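Esterase (Xanthomonas oryzae pv. oryzae, PDB 3H2K) probably hydrolyses ester bonds of lipid-like substrates, as an alpha/beta-hydrolase of the secretory lipase family. Local coordinates at residues N43-E48 with L67-G72; M171-S176 with A203-P208; V256-W261 with F294-Y299. All coordinates share one frame; numbering follows the deposited sequence.

Interaction 1: N43-E48 with L67-G72; sequences NVRVAE and LLIPGG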
loop_
_atom_site.group_PDB
_atom_site.type_symbol
_atom_site.label_atom_id
_atom_site.label_comp_id
_atom_site.label_asym_id
_atom_site.label_seq_id
_atom_site.Cartn_x
_atom_site.Cartn_y
_atom_site.Cartn_z
ATOM N N ASN A 43 -4.287 22.076 -11.642
ATOM C CA ASN A 43 -3.090 22.516 -10.933
ATOM C C ASN A 43 -3.147 21.555 -9.741
ATOM O O ASN A 43 -4.211 21.003 -9.441
ATOM C CB ASN A 43 -3.218 23.951 -10.395
ATOM C CG ASN A 43 -3.506 24.977 -11.478
ATOM O OD1 ASN A 43 -2.856 25.003 -12.523
ATOM N ND2 ASN A 43 -4.477 25.846 -11.216
ATOM N N VAL A 44 -2.033 21.351 -9.056
ATOM C CA VAL A 44 -2.042 20.451 -7.912
ATOM C C VAL A 44 -1.400 21.103 -6.696
ATOM O O VAL A 44 -0.238 21.498 -6.736
ATOM C CB VAL A 44 -1.309 19.126 -8.236
ATOM C CG1 VAL A 44 -1.180 18.277 -6.975
ATOM C CG2 VAL A 44 -2.080 18.356 -9.299
ATOM N N ARG A 45 -2.169 21.230 -5.619
ATOM C CA ARG A 45 -1.650 21.824 -4.395
ATOM C C ARG A 45 -1.193 20.670 -3.514
ATOM O O ARG A 45 -1.945 19.723 -3.304
ATOM C CB ARG A 45 -2.741 22.599 -3.656
ATOM C CG ARG A 45 -3.791 23.247 -4.540
ATOM C CD ARG A 45 -3.223 24.306 -5.461
ATOM N NE ARG A 45 -4.297 24.966 -6.204
ATOM C CZ ARG A 45 -4.111 25.944 -7.080
ATOM N NH1 ARG A 45 -2.886 26.384 -7.336
ATOM N NH2 ARG A 45 -5.153 26.487 -7.696
ATOM N N VAL A 46 0.030 20.744 -3.001
ATOM C CA VAL A 46 0.547 19.682 -2.141
ATOM C C VAL A 46 0.518 20.080 -0.667
ATOM O O VAL A 46 1.181 21.032 -0.253
ATOM C CB VAL A 46 2.002 19.305 -2.515
ATOM C CG1 VAL A 46 2.489 18.170 -1.628
ATOM C CG2 VAL A 46 2.078 18.901 -3.978
ATOM N N ALA A 47 -0.248 19.342 0.125
ATOM C CA ALA A 47 -0.339 19.620 1.551
ATOM C C ALA A 47 0.041 18.386 2.360
ATOM O O ALA A 47 -0.003 17.262 1.861
ATOM C CB ALA A 47 -1.756 20.066 1.914
ATOM N N GLU A 48 0.424 18.613 3.611
ATOM C CA GLU A 48 0.801 17.548 4.529
ATOM C C GLU A 48 0.007 17.788 5.802
ATOM O O GLU A 48 -0.489 18.894 6.030
ATOM C CB GLU A 48 2.297 17.614 4.840
ATOM C CG GLU A 48 2.713 18.866 5.605
ATOM C CD GLU A 48 4.215 18.958 5.814
ATOM O OE1 GLU A 48 4.664 19.919 6.475
ATOM O OE2 GLU A 48 4.946 18.076 5.315
ATOM N N LEU A 67 -1.916 15.165 1.199
ATOM C CA LEU A 67 -3.179 15.584 0.613
ATOM C C LEU A 67 -2.905 16.372 -0.662
ATOM O O LEU A 67 -2.277 17.429 -0.624
ATOM C CB LEU A 67 -3.953 16.472 1.600
ATOM C CG LEU A 67 -5.201 17.175 1.057
ATOM C CD1 LEU A 67 -6.247 16.140 0.684
ATOM C CD2 LEU A 67 -5.764 18.137 2.109
ATOM N N LEU A 68 -3.374 15.854 -1.790
ATOM C CA LEU A 68 -3.188 16.526 -3.065
ATOM C C LEU A 68 -4.532 17.139 -3.445
ATOM O O LEU A 68 -5.548 16.451 -3.492
ATOM C CB LEU A 68 -2.720 15.519 -4.120
ATOM C CG LEU A 68 -1.457 14.744 -3.713
ATOM C CD1 LEU A 68 -1.055 13.786 -4.824
ATOM C CD2 LEU A 68 -0.315 15.719 -3.421
ATOM N N ILE A 69 -4.533 18.443 -3.696
ATOM C CA ILE A 69 -5.755 19.143 -4.036
ATOM C C ILE A 69 -5.702 19.755 -5.428
ATOM O O ILE A 69 -4.906 20.651 -5.693
ATOM C CB ILE A 69 -6.036 20.269 -3.021
ATOM C CG1 ILE A 69 -6.019 19.696 -1.601
ATOM C CG2 ILE A 69 -7.368 20.927 -3.331
ATOM C CD1 ILE A 69 -6.266 20.730 -0.513
ATOM N N PRO A 70 -6.566 19.284 -6.335
ATOM C CA PRO A 70 -6.590 19.815 -7.700
ATOM C C PRO A 70 -7.357 21.130 -7.754
ATOM O O PRO A 70 -8.233 21.383 -6.920
ATOM C CB PRO A 70 -7.287 18.713 -8.480
ATOM C CG PRO A 70 -8.308 18.218 -7.479
ATOM C CD PRO A 70 -7.540 18.188 -6.170
ATOM N N GLY A 71 -7.021 21.960 -8.738
ATOM C CA GLY A 71 -7.686 23.240 -8.905
ATOM C C GLY A 71 -7.411 23.813 -10.283
ATOM O O GLY A 71 -6.703 23.201 -11.082
ATOM N N GLY A 72 -7.971 24.984 -10.574
ATOM C CA GLY A 72 -7.738 25.593 -11.873
ATOM C C GLY A 72 -8.999 25.882 -12.658
ATOM O O GLY A 72 -10.019 25.216 -12.484
#
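The shortest bond of this antiparallel pair runs from N43 N to G71 O at 2.7 Å and is nearly straight. Its return bond, G71 N to N43 O, is longer at 3.1 Å and bends to 142°. The pairs R45 with I69 and A47 with L67 each bond in both directions, and the non-hydrogen-bonded pairs V44 with P70 and V46 with L68 alternate with these three.

I69 O receives R45 N at 2.8 Å while R45 CG lies 3.1 Å from the same oxygen. The R45 chain bends at chi2 (-63°) and crosses I69 at about a right angle. N43 CB lies over one face of the R45 guanidinium, toward its rim, and R45 NH1 bonds S15 OG. The N43 amide divides its roles: ND2 sits 3.3 Å from G72 CA, and OD1 accepts R18 N. On the other face, V46 CG2 runs alongside L68 CD2 at 4.0 Å.

At this part of the hairpin 43-54/60-71, helix 108-114 packs on V44 and L68, and helix 141-162 on L67 and I69. Backbone bonds thus join the two strands, apolar side chains pack against helices, and the polar ends of R45 and N43 bond strand 7-16 and the start of helix 18-27.

Interaction 2: M171-S176 with A203-P208; sequences MLSGYS and APISGP. With BOG (octyl beta-D-glucopyranoside), chain B.
Strands 171-175 and 203-205 run parallel, 3° apart with axes 4.7 Å distant, and their backbone bonds step forward from A203 N to L172 O, then I205 N to G174 O, then S176 N to I205 O. The second is short at 2.8 Å, but its N-H is bent to 138°, in keeping with a weakly bonded strand on the 203-205 side.

One side chain joins in the backbone bonding. S173 OG donates to A203 O at 2.9 Å, because chi1 sets it anti to its own N, beside its carbonyl carbon; the hydroxyl approaches tilted from the plane of the A203 carbonyl. I205 CD1 lies 3.9 Å from that same OG. Further along, I205 CG2 meets the rim of the Y175 ring, near the ring plane, 4.2 Å from Y175 CD1. One face of that ring is covered by S176 CB, over its centre.

S176 has a positive phi of 63° at the turn from strand 169-175 into helix 177-192, as in a nucleophile elbow; with G174 it fits the GxSxG pattern of alpha/beta-hydrolases, in a beta-alpha-beta crossover. S176 OG is hydrogen-bonded to H377 NE2, consistent with a Ser-His-Asp triad completed by D336. Octyl glucoside comes in beside it: the chain end C8' is 3.8 Å from S176 OG, and C7' rests 3.3 Å from P208 CG.

S206 OG, by contrast, bonds T380 OG1 on helix 377-396, the helix that also meets A203 and I205. The chemistry implies a probable nucleophile set by the turn of its own backbone and by S176 N bonded to I205 O, its hydroxyl held by H377 NE2 while the apolar end of the detergent tail lies beside it.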
loop_
_atom_site.group_PDB
_atom_site.type_symbol
_atom_site.label_atom_id
_atom_site.label_comp_id
_atom_site.label_asym_id
_atom_site.label_seq_id
_atom_site.Cartn_x
_atom_site.Cartn_y
_atom_site.Cartn_z
ATOM N N MET A 171 -13.139 6.869 -3.292
ATOM C CA MET A 171 -12.522 5.771 -4.034
ATOM C C MET A 171 -11.231 5.351 -3.344
ATOM O O MET A 171 -10.637 6.135 -2.595
ATOM C CB MET A 171 -12.198 6.210 -5.462
ATOM C CG MET A 171 -13.403 6.631 -6.295
ATOM S SD MET A 171 -12.878 7.203 -7.917
ATOM C CE MET A 171 -14.446 7.952 -8.566
ATOM N N LEU A 172 -10.787 4.126 -3.618
ATOM C CA LEU A 172 -9.568 3.608 -3.011
ATOM C C LEU A 172 -8.634 2.991 -4.042
ATOM O O LEU A 172 -9.074 2.436 -5.044
ATOM C CB LEU A 172 -9.913 2.542 -1.973
ATOM C CG LEU A 172 -10.781 2.955 -0.787
ATOM C CD1 LEU A 172 -11.288 1.706 -0.070
ATOM C CD2 LEU A 172 -9.975 3.826 0.153
ATOM N N SER A 173 -7.339 3.093 -3.780
ATOM C CA SER A 173 -6.332 2.513 -4.655
ATOM C C SER A 173 -5.050 2.411 -3.845
ATOM O O SER A 173 -4.939 2.998 -2.772
ATOM C CB SER A 173 -6.117 3.386 -5.893
ATOM O OG SER A 173 -5.408 2.660 -6.880
ATOM N N GLY A 174 -4.082 1.662 -4.351
ATOM C CA GLY A 174 -2.836 1.497 -3.627
ATOM C C GLY A 174 -1.979 0.513 -4.384
ATOM O O GLY A 174 -2.499 -0.325 -5.115
ATOM N N TYR A 175 -0.669 0.594 -4.196
ATOM C CA TYR A 175 0.250 -0.277 -4.913
ATOM C C TYR A 175 1.143 -1.099 -3.981
ATOM O O TYR A 175 1.641 -0.583 -2.984
ATOM C CB TYR A 175 1.085 0.594 -5.860
ATOM C CG TYR A 175 2.477 0.078 -6.149
ATOM C CD1 TYR A 175 2.679 -1.036 -6.961
ATOM C CD2 TYR A 175 3.592 0.705 -5.600
ATOM C CE1 TYR A 175 3.971 -1.514 -7.215
ATOM C CE2 TYR A 175 4.881 0.238 -5.846
ATOM C CZ TYR A 175 5.063 -0.870 -6.653
ATOM O OH TYR A 175 6.339 -1.325 -6.902
ATOM N N SER A 176 1.318 -2.380 -4.317
ATOM C CA SER A 176 2.148 -3.313 -3.553
ATOM C C SER A 176 1.549 -3.491 -2.148
ATOM O O SER A 176 0.431 -3.993 -2.016
ATOM C CB SER A 176 3.588 -2.785 -3.490
ATOM O OG SER A 176 4.486 -3.791 -3.060
ATOM N N ALA A 203 -9.581 0.135 -6.512
ATOM C CA ALA A 203 -8.626 -0.416 -7.465
ATOM C C ALA A 203 -7.269 -0.818 -6.883
ATOM O O ALA A 203 -6.269 -0.136 -7.090
ATOM C CB ALA A 203 -8.424 0.570 -8.619
ATOM N N PRO A 204 -7.218 -1.943 -6.156
ATOM C CA PRO A 204 -5.946 -2.397 -5.576
ATOM C C PRO A 204 -4.968 -2.757 -6.699
ATOM O O PRO A 204 -5.359 -3.344 -7.715
ATOM C CB PRO A 204 -6.355 -3.619 -4.758
ATOM C CG PRO A 204 -7.783 -3.289 -4.354
ATOM C CD PRO A 204 -8.344 -2.744 -5.648
ATOM N N ILE A 205 -3.705 -2.401 -6.515
ATOM C CA ILE A 205 -2.684 -2.673 -7.515
ATOM C C ILE A 205 -1.564 -3.551 -6.979
ATOM O O ILE A 205 -0.913 -3.208 -5.999
ATOM C CB ILE A 205 -2.052 -1.354 -8.031
ATOM C CG1 ILE A 205 -3.132 -0.472 -8.659
ATOM C CG2 ILE A 205 -0.940 -1.661 -9.041
ATOM C CD1 ILE A 205 -2.657 0.931 -9.023
ATOM N N SER A 206 -1.351 -4.691 -7.627
ATOM C CA SER A 206 -0.280 -5.617 -7.250
ATOM C C SER A 206 -0.184 -5.903 -5.754
ATOM O O SER A 206 0.905 -5.885 -5.181
ATOM C CB SER A 206 1.053 -5.052 -7.748
ATOM O OG SER A 206 0.954 -4.674 -9.114
ATOM N N GLY A 207 -1.319 -6.179 -5.122
ATOM C CA GLY A 207 -1.312 -6.439 -3.694
ATOM C C GLY A 207 -1.399 -7.910 -3.333
ATOM O O GLY A 207 -1.937 -8.706 -4.102
ATOM N N PRO A 208 -0.859 -8.305 -2.172
ATOM C CA PRO A 208 -0.900 -9.705 -1.741
ATOM C C PRO A 208 -2.180 -10.032 -0.968
ATOM O O PRO A 208 -2.134 -10.332 0.231
ATOM C CB PRO A 208 0.349 -9.829 -0.881
ATOM C CG PRO A 208 0.395 -8.506 -0.207
ATOM C CD PRO A 208 0.075 -7.531 -1.336
HETATM C C1 BOG B . 10.054 -15.110 -0.346
HETATM O O1 BOG B . 9.573 -13.951 -1.042
HETATM C C2 BOG B . 11.475 -15.445 -0.799
HETATM O O2 BOG B . 11.506 -15.689 -2.208
HETATM C C3 BOG B . 11.972 -16.682 -0.049
HETATM O O3 BOG B . 13.344 -16.919 -0.379
HETATM C C4 BOG B . 11.844 -16.456 1.458
HETATM O O4 BOG B . 12.114 -17.690 2.129
HETATM C C5 BOG B . 10.429 -15.996 1.815
HETATM O O5 BOG B . 10.071 -14.827 1.062
HETATM C C6 BOG B . 10.384 -15.625 3.298
HETATM O O6 BOG B . 11.280 -14.537 3.539
HETATM C "C1'" BOG B . 8.250 -13.632 -0.588
HETATM C "C2'" BOG B . 7.926 -12.201 -1.023
HETATM C "C3'" BOG B . 6.544 -11.757 -0.542
HETATM C "C4'" BOG B . 6.334 -10.278 -0.877
HETATM C "C5'" BOG B . 4.993 -9.749 -0.365
HETATM C "C6'" BOG B . 4.896 -8.243 -0.621
HETATM C "C7'" BOG B . 3.606 -7.661 -0.041
HETATM C "C8'" BOG B . 3.559 -6.144 -0.235
#

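Interaction 3: V256-W261 with F294-Y299; sequences VFQDPW and FQPGFY. With BOG (octyl beta-D-glucopyranoside), chain B.
F257 and F294 lie side by side and point the same way, yet their rings are neither stacked nor edge-to-face: the planes meet at 35° with centroids 5.7 Å apart, and CE2 of F257 comes 3.6 Å from CE1 of F294. V256 is turned differently. Its CG1, anti to the backbone N, is carried over a face of the F298 ring, 3.9 Å from the ring centroid and close to the normal, a CH-pi contact. The same methyl lies above one face of F257, toward the rim, so it sits between two aromatic rings. V256 O, meanwhile, reaches the edge of the F294 ring in its plane and accepts Q295 N at 2.7 Å.

Q295 is the N-cap residue of helix 296-304, and Y299 N bonds back to Q295 O in its first turn. Both segments belong to the largely helical insertion between strands 198-205 and 328-332, where a cap commonly sits in alpha/beta-hydrolases; I239 of helix 231-246 lies against F257, F294 and F298.

The two glutamine side chains cross with their amide planes only 20° apart, and Q258 CG touches Q295 OE1 at 3.4 Å. Q258 extends beyond CG so that NE2 gives F294 O a bond of 2.9 Å and 172°; the acceptor is in the Q258 amide plane, while the donor stands above the plane of the F294 carbonyl. Q295 bends at chi2, which brings NE2 to F257 O for a weak bond alongside its stronger partner G254 O. At the CE2-CZ end of the F294 ring, octyl glucoside O6 lies at the edge, 3.3 Å from F294 CZ, and its O4 lies in the plane of the Y299 ring, 3.6 Å from Y299 CE1.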
loop_
_atom_site.group_PDB
_atom_site.type_symbol
_atom_site.label_atom_id
_atom_site.label_comp_id
_atom_site.label_asym_id
_atom_site.label_seq_id
_atom_site.Cartn_x
_atom_site.Cartn_y
_atom_site.Cartn_z
ATOM N N VAL A 256 14.320 -17.422 15.006
ATOM C CA VAL A 256 13.899 -17.415 13.617
ATOM C C VAL A 256 15.059 -17.176 12.658
ATOM O O VAL A 256 15.186 -17.862 11.644
ATOM C CB VAL A 256 12.823 -16.327 13.390
ATOM C CG1 VAL A 256 12.586 -16.114 11.900
ATOM C CG2 VAL A 256 11.526 -16.736 14.092
ATOM N N PHE A 257 15.897 -16.196 12.981
ATOM C CA PHE A 257 17.024 -15.857 12.126
ATOM C C PHE A 257 18.353 -16.331 12.689
ATOM O O PHE A 257 18.588 -16.264 13.893
ATOM C CB PHE A 257 17.100 -14.345 11.923
ATOM C CG PHE A 257 15.795 -13.711 11.510
ATOM C CD1 PHE A 257 14.890 -13.256 12.469
ATOM C CD2 PHE A 257 15.487 -13.541 10.161
ATOM C CE1 PHE A 257 13.699 -12.637 12.092
ATOM C CE2 PHE A 257 14.296 -12.922 9.768
ATOM C CZ PHE A 257 13.400 -12.467 10.739
ATOM N N GLN A 258 19.223 -16.805 11.806
ATOM C CA GLN A 258 20.547 -17.256 12.212
ATOM C C GLN A 258 21.423 -16.021 12.376
ATOM O O GLN A 258 21.065 -14.935 11.914
ATOM C CB GLN A 258 21.156 -18.162 11.140
ATOM C CG GLN A 258 20.420 -19.473 10.927
ATOM C CD GLN A 258 21.151 -20.377 9.956
ATOM O OE1 GLN A 258 22.367 -20.538 10.047
ATOM N NE2 GLN A 258 20.415 -20.976 9.026
ATOM N N ASP A 259 22.561 -16.179 13.043
ATOM C CA ASP A 259 23.475 -15.059 13.217
ATOM C C ASP A 259 24.176 -14.876 11.877
ATOM O O ASP A 259 24.256 -15.812 11.084
ATOM C CB ASP A 259 24.503 -15.360 14.312
ATOM C CG ASP A 259 23.863 -15.555 15.671
ATOM O OD1 ASP A 259 22.966 -14.764 16.033
ATOM O OD2 ASP A 259 24.261 -16.495 16.388
ATOM N N PRO A 260 24.692 -13.670 11.599
ATOM C CA PRO A 260 24.678 -12.463 12.427
ATOM C C PRO A 260 23.475 -11.550 12.185
ATOM O O PRO A 260 23.448 -10.420 12.668
ATOM C CB PRO A 260 25.974 -11.782 12.025
ATOM C CG PRO A 260 25.982 -12.030 10.538
ATOM C CD PRO A 260 25.583 -13.492 10.437
ATOM N N TRP A 261 22.477 -12.036 11.451
ATOM C CA TRP A 261 21.304 -11.218 11.141
ATOM C C TRP A 261 20.290 -11.097 12.271
ATOM O O TRP A 261 19.610 -10.078 12.391
ATOM C CB TRP A 261 20.605 -11.768 9.903
ATOM C CG TRP A 261 21.520 -12.528 9.020
ATOM C CD1 TRP A 261 21.731 -13.880 9.025
ATOM C CD2 TRP A 261 22.396 -11.988 8.031
ATOM N NE1 TRP A 261 22.686 -14.211 8.099
ATOM C CE2 TRP A 261 23.112 -13.068 7.473
ATOM C CE3 TRP A 261 22.648 -10.692 7.563
ATOM C CZ2 TRP A 261 24.065 -12.896 6.468
ATOM C CZ3 TRP A 261 23.594 -10.518 6.564
ATOM C CH2 TRP A 261 24.291 -11.616 6.027
ATOM N N PHE A 294 17.406 -18.150 7.486
ATOM C CA PHE A 294 16.404 -18.562 8.468
ATOM C C PHE A 294 16.856 -19.802 9.227
ATOM O O PHE A 294 17.583 -20.636 8.683
ATOM C CB PHE A 294 15.080 -18.894 7.775
ATOM C CG PHE A 294 14.369 -17.702 7.210
ATOM C CD1 PHE A 294 13.923 -16.682 8.046
ATOM C CD2 PHE A 294 14.126 -17.610 5.844
ATOM C CE1 PHE A 294 13.243 -15.581 7.526
ATOM C CE2 PHE A 294 13.447 -16.517 5.312
ATOM C CZ PHE A 294 13.004 -15.500 6.156
ATOM N N GLN A 295 16.427 -19.927 10.481
ATOM C CA GLN A 295 16.776 -21.108 11.265
ATOM C C GLN A 295 16.063 -22.287 10.600
ATOM O O GLN A 295 14.915 -22.162 10.156
ATOM C CB GLN A 295 16.306 -20.952 12.716
ATOM C CG GLN A 295 17.033 -19.857 13.500
ATOM C CD GLN A 295 18.446 -20.253 13.906
ATOM O OE1 GLN A 295 18.982 -21.263 13.443
ATOM N NE2 GLN A 295 19.058 -19.451 14.773
ATOM N N PRO A 296 16.735 -23.448 10.511
ATOM C CA PRO A 296 16.172 -24.656 9.894
ATOM C C PRO A 296 14.789 -25.055 10.413
ATOM O O PRO A 296 13.901 -25.404 9.634
ATOM C CB PRO A 296 17.226 -25.723 10.203
ATOM C CG PRO A 296 18.505 -24.929 10.235
ATOM C CD PRO A 296 18.103 -23.694 11.004
ATOM N N GLY A 297 14.617 -25.031 11.732
ATOM C CA GLY A 297 13.338 -25.404 12.311
ATOM C C GLY A 297 12.217 -24.512 11.809
ATOM O O GLY A 297 11.173 -24.990 11.373
ATOM N N PHE A 298 12.433 -23.206 11.876
ATOM C CA PHE A 298 11.433 -22.244 11.415
ATOM C C PHE A 298 11.169 -22.415 9.920
ATOM O O PHE A 298 10.018 -22.499 9.483
ATOM C CB PHE A 298 11.919 -20.814 11.669
ATOM C CG PHE A 298 11.042 -19.757 11.050
ATOM C CD1 PHE A 298 9.778 -19.487 11.570
ATOM C CD2 PHE A 298 11.474 -19.043 9.936
ATOM C CE1 PHE A 298 8.954 -18.518 10.984
ATOM C CE2 PHE A 298 10.662 -18.074 9.341
ATOM C CZ PHE A 298 9.398 -17.811 9.868
ATOM N N TYR A 299 12.243 -22.480 9.142
ATOM C CA TYR A 299 12.118 -22.597 7.692
ATOM C C TYR A 299 11.323 -23.805 7.206
ATOM O O TYR A 299 10.634 -23.716 6.192
ATOM C CB TYR A 299 13.498 -22.592 7.031
ATOM C CG TYR A 299 13.432 -22.339 5.540
ATOM C CD1 TYR A 299 13.021 -21.100 5.042
ATOM C CD2 TYR A 299 13.766 -23.339 4.624
ATOM C CE1 TYR A 299 12.942 -20.862 3.669
ATOM C CE2 TYR A 299 13.689 -23.115 3.245
ATOM C CZ TYR A 299 13.277 -21.874 2.777
ATOM O OH TYR A 299 13.187 -21.645 1.421
HETATM C C1 BOG B . 10.054 -15.110 -0.346
HETATM O O1 BOG B . 9.573 -13.951 -1.042
HETATM C C2 BOG B . 11.475 -15.445 -0.799
HETATM O O2 BOG B . 11.506 -15.689 -2.208
HETATM C C3 BOG B . 11.972 -16.682 -0.049
HETATM O O3 BOG B . 13.344 -16.919 -0.379
HETATM C C4 BOG B . 11.844 -16.456 1.458
HETATM O O4 BOG B . 12.114 -17.690 2.129
HETATM C C5 BOG B . 10.429 -15.996 1.815
HETATM O O5 BOG B . 10.071 -14.827 1.062
HETATM C C6 BOG B . 10.384 -15.625 3.298
HETATM O O6 BOG B . 11.280 -14.537 3.539
HETATM C "C1'" BOG B . 8.250 -13.632 -0.588
HETATM C "C2'" BOG B . 7.926 -12.201 -1.023
HETATM C "C3'" BOG B . 6.544 -11.757 -0.542
HETATM C "C4'" BOG B . 6.334 -10.278 -0.877
HETATM C "C5'" BOG B . 4.993 -9.749 -0.365
HETATM C "C6'" BOG B . 4.896 -8.243 -0.621
HETATM C "C7'" BOG B . 3.606 -7.661 -0.041
HETATM C "C8'" BOG B . 3.559 -6.144 -0.235
#

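Interactions 1 and 2 lie on one mixed sheet, with centres about 22 Å apart; interaction 1 pairs strands toward one edge, interaction 2 central strands that end at the likely nucleophile S176. Interaction 3 is in the helical insertion, about 32 Å from interaction 2 between centres and about 16 Å between nearest atoms; its centre is about 47 Å from that of interaction 1, on the opposite side of the chain's centre. One octyl glucoside links interactions 2 and 3: its tail end meets S176 and P208, its sugar F294 and Y299, and it is hydrogen-bonded to carbonyls such as W219 O. A tail beside the probable nucleophile is consistent with lipid-like substrates lying there; interaction 1 remains away from both.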